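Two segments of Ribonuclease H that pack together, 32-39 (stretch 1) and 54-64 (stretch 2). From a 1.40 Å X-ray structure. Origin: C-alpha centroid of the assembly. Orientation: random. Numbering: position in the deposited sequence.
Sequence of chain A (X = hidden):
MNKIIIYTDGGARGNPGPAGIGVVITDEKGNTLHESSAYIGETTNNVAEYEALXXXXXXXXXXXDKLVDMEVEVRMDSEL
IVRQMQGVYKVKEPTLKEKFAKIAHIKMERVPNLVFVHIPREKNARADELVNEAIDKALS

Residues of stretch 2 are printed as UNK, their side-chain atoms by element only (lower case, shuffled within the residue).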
# COMPACT_ATOMS: atom_id res chain seq x y z
N THR A 32 -9.71 -13.56 0.69
CA THR A 32 -9.90 -12.12 0.53
C THR A 32 -10.82 -11.52 1.58
O THR A 32 -11.94 -12.02 1.82
CB THR A 32 -10.49 -11.83 -0.85
OG1 THR A 32 -9.64 -12.39 -1.84
CG2 THR A 32 -10.60 -10.33 -1.07
N LEU A 33 -10.34 -10.45 2.20
CA LEU A 33 -11.15 -9.64 3.09
C LEU A 33 -11.58 -8.35 2.40
O LEU A 33 -12.59 -7.75 2.78
CB LEU A 33 -10.37 -9.33 4.37
CG LEU A 33 -10.04 -10.56 5.21
CD1 LEU A 33 -9.08 -10.20 6.33
CD2 LEU A 33 -11.33 -11.16 5.76
N HIS A 34 -10.75 -7.85 1.48
CA HIS A 34 -11.03 -6.55 0.86
C HIS A 34 -10.12 -6.36 -0.34
O HIS A 34 -9.00 -6.91 -0.37
CB HIS A 34 -10.80 -5.41 1.87
CG HIS A 34 -11.18 -4.07 1.35
ND1 HIS A 34 -12.49 -3.67 1.20
CD2 HIS A 34 -10.42 -3.03 0.93
CE1 HIS A 34 -12.52 -2.47 0.64
NE2 HIS A 34 -11.27 -2.06 0.46
N GLU A 35 -10.60 -5.62 -1.33
CA GLU A 35 -9.75 -5.05 -2.37
C GLU A 35 -10.07 -3.58 -2.55
O GLU A 35 -11.24 -3.20 -2.60
CB GLU A 35 -9.97 -5.79 -3.70
CG GLU A 35 -9.60 -7.28 -3.65
CD GLU A 35 -9.71 -7.95 -5.01
OE1 GLU A 35 -10.43 -7.44 -5.89
OE2 GLU A 35 -9.07 -9.01 -5.18
N SER A 36 -9.04 -2.77 -2.78
CA SER A 36 -9.23 -1.37 -3.21
C SER A 36 -8.56 -1.20 -4.57
O SER A 36 -7.41 -1.61 -4.77
CB SER A 36 -8.57 -0.44 -2.20
OG SER A 36 -9.26 -0.50 -0.94
N SER A 37 -9.23 -0.50 -5.48
CA SER A 37 -8.68 -0.16 -6.79
C SER A 37 -9.14 1.26 -7.10
O SER A 37 -10.34 1.51 -7.14
CB SER A 37 -9.26 -1.11 -7.84
OG SER A 37 -8.92 -0.69 -9.15
N ALA A 38 -8.22 2.21 -7.17
CA ALA A 38 -8.62 3.61 -7.29
C ALA A 38 -7.72 4.40 -8.23
O ALA A 38 -6.51 4.25 -8.20
CB ALA A 38 -8.67 4.27 -5.92
N TYR A 39 -8.33 5.29 -9.02
CA TYR A 39 -7.59 6.30 -9.76
C TYR A 39 -7.30 7.47 -8.84
O TYR A 39 -8.17 7.91 -8.07
CB TYR A 39 -8.45 6.77 -10.93
CG TYR A 39 -7.84 7.87 -11.75
CD1 TYR A 39 -6.71 7.63 -12.51
CD2 TYR A 39 -8.43 9.13 -11.81
CE1 TYR A 39 -6.13 8.65 -13.26
CE2 TYR A 39 -7.86 10.15 -12.56
CZ TYR A 39 -6.72 9.89 -13.28
OH TYR A 39 -6.12 10.93 -13.98
N UNK A 54 -1.03 4.62 2.16
CA UNK A 54 -1.95 5.49 2.90
C UNK A 54 -3.39 4.97 2.79
O UNK A 54 -4.10 4.89 3.79
c UNK A 54 -0.08 8.79 2.19
c UNK A 54 -1.81 6.94 2.42
c UNK A 54 -2.91 7.80 3.02
c UNK A 54 -0.43 7.46 2.81
N UNK A 55 -3.78 4.53 1.60
CA UNK A 55 -5.10 3.97 1.39
C UNK A 55 -5.29 2.65 2.13
O UNK A 55 -6.32 2.46 2.78
n UNK A 55 -9.13 2.81 -0.33
c UNK A 55 -9.74 2.96 -1.50
n UNK A 55 -10.72 2.13 -1.85
c UNK A 55 -7.96 3.60 0.09
c UNK A 55 -5.39 3.79 -0.09
c UNK A 55 -6.64 2.97 -0.41
n UNK A 55 -9.40 3.96 -2.30
N UNK A 56 -4.27 1.80 2.14
CA UNK A 56 -4.38 0.57 2.95
C UNK A 56 -4.57 0.85 4.43
O UNK A 56 -5.39 0.20 5.09
c UNK A 56 -3.17 -0.33 2.73
N UNK A 57 -3.84 1.84 4.95
CA UNK A 57 -4.01 2.24 6.35
C UNK A 57 -5.40 2.82 6.66
O UNK A 57 -5.93 2.58 7.75
c UNK A 57 -0.48 3.67 6.85
c UNK A 57 -1.53 2.57 6.76
c UNK A 57 -1.37 1.62 7.95
c UNK A 57 -2.91 3.23 6.76
N UNK A 58 -6.01 3.49 5.68
CA UNK A 58 -7.38 3.94 5.79
C UNK A 58 -8.36 2.77 5.77
O UNK A 58 -9.28 2.69 6.60
c UNK A 58 -9.14 5.26 4.41
c UNK A 58 -7.68 4.93 4.65
o UNK A 58 -8.96 6.76 6.25
o UNK A 58 -10.78 6.87 4.99
c UNK A 58 -9.62 6.44 5.23
N UNK A 59 -8.16 1.85 4.83
CA UNK A 59 -9.01 0.66 4.73
C UNK A 59 -9.03 -0.06 6.07
O UNK A 59 -10.07 -0.54 6.51
c UNK A 59 -8.61 0.24 2.25
o UNK A 59 -9.54 1.02 1.98
o UNK A 59 -7.92 -0.30 1.37
c UNK A 59 -8.45 -0.29 3.67
N UNK A 60 -7.86 -0.16 6.69
CA UNK A 60 -7.77 -0.87 7.96
C UNK A 60 -8.78 -0.38 9.00
O UNK A 60 -9.22 -1.15 9.86
c UNK A 60 -5.85 -3.19 8.05
c UNK A 60 -3.97 -1.56 8.49
c UNK A 60 -6.35 -0.80 8.52
c UNK A 60 -5.35 -1.75 7.87
N UNK A 61 -9.05 0.93 9.03
CA UNK A 61 -9.99 1.46 10.02
C UNK A 61 -11.36 0.82 9.93
O UNK A 61 -12.10 0.78 10.91
o UNK A 61 -8.79 4.84 12.12
c UNK A 61 -8.93 4.93 10.90
c UNK A 61 -8.82 3.72 10.01
c UNK A 61 -10.13 2.97 9.89
n UNK A 61 -9.32 6.06 10.32
N UNK A 62 -11.70 0.27 8.77
CA UNK A 62 -13.02 -0.31 8.60
C UNK A 62 -13.22 -1.64 9.33
O UNK A 62 -14.36 -2.05 9.55
c UNK A 62 -16.01 1.39 5.87
c UNK A 62 -13.37 -0.43 7.13
s UNK A 62 -14.71 2.02 6.94
c UNK A 62 -13.37 0.92 6.42
N UNK A 63 -12.12 -2.24 9.79
CA UNK A 63 -12.20 -3.44 10.62
C UNK A 63 -12.69 -3.12 12.02
O UNK A 63 -13.07 -4.02 12.76
c UNK A 63 -10.85 -4.16 10.68
c UNK A 63 -10.76 -6.85 8.00
c UNK A 63 -11.09 -6.14 9.14
c UNK A 63 -9.55 -4.41 8.54
c UNK A 63 -9.17 -5.13 7.41
c UNK A 63 -9.80 -6.35 7.12
c UNK A 63 -10.51 -4.91 9.42
N UNK A 64 -12.52 -1.86 12.43
CA UNK A 64 -13.04 -1.40 13.70
C UNK A 64 -12.59 -2.31 14.81
O UNK A 64 -11.39 -2.47 15.03

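Position 54 carries four side-chain carbons, forked at the first, with one arm two carbons long; a fork at CB with unequal all-carbon arms means isoleucine. The side chain of Ile54 stays clear of stretch 1, its closest pair being Ile54 CB and Ser36 CB at 11.0 Å, and takes no part in the contact.

Position 55 has three carbons, a nitrogen, then a carbon bearing two more nitrogens. That planar terminus lies with one face over Ser36 CB, and one of its terminal nitrogens is 3.7 Å from Ala38 CB. Such a terminus is a guanidinium, so the residue is arginine. Arg55 NH1 stands 3.1 Å from Ser36 OG, a separation whose geometry leaves the bonding undecided.

Position 56 shows a single carbon: alanine. Although the CA atoms of Ala56 and Ser36 are 8.1 Å apart, the methyl points sideways and touches nothing on the strand.

Position 57 has four carbons forked at the second, hence leucine; Leu57 is buried but beyond reach of stretch 1. Position 58 has three carbons, the third holding two oxygens, which identifies glutamate, and Glu58 is likewise too distant.

Position 59 has two carbons, the second carrying two oxygens. One oxygen is 2.7 Å from OG of Ser36, the other 3.0 Å from NE of Arg55. Two carbons before the pair of oxygens, against three at 58, make this aspartate.

Position 60 repeats the leucine pattern, four carbons forked at the second; Leu60 is buried away from the strand. Position 61 ends in a carbon with one oxygen and one nitrogen after two others, giving glutamine. Position 62, unbranched with two carbons, a sulfur and a carbon, is methionine. Neither Gln61 nor Met62 contacts stretch 1.

Position 63 has one carbon followed by a six-carbon ring without a hydroxyl, and a ring carbon comes 4.0 Å from Leu33 CD1: phenylalanine. The CA-to-CB bond of Phe63 points sideways, yet the ring end approaches the strand, Phe63 CZ to Leu33 CD1 being that closest pair. Position 64 has no side-chain atoms, and its phi of 53° with psi of -120° suits glycine.

The contact centres on Ser36, whose OG donates to OD2 of Asp59 at 2.7 Å while accepting from NE2 of His34 at 2.9 Å. The salt bridge from Arg55 NE to Asp59 OD1, 3.0 Å and one helical turn apart, ties the two helix side chains together beside that serine. Leu33 and Phe63 add an apolar contact, and 276 Å² is buried in all, with the axes 10.0 Å apart at closest approach.

Stretch 2, residues 54-64: IRALEDLQMFG
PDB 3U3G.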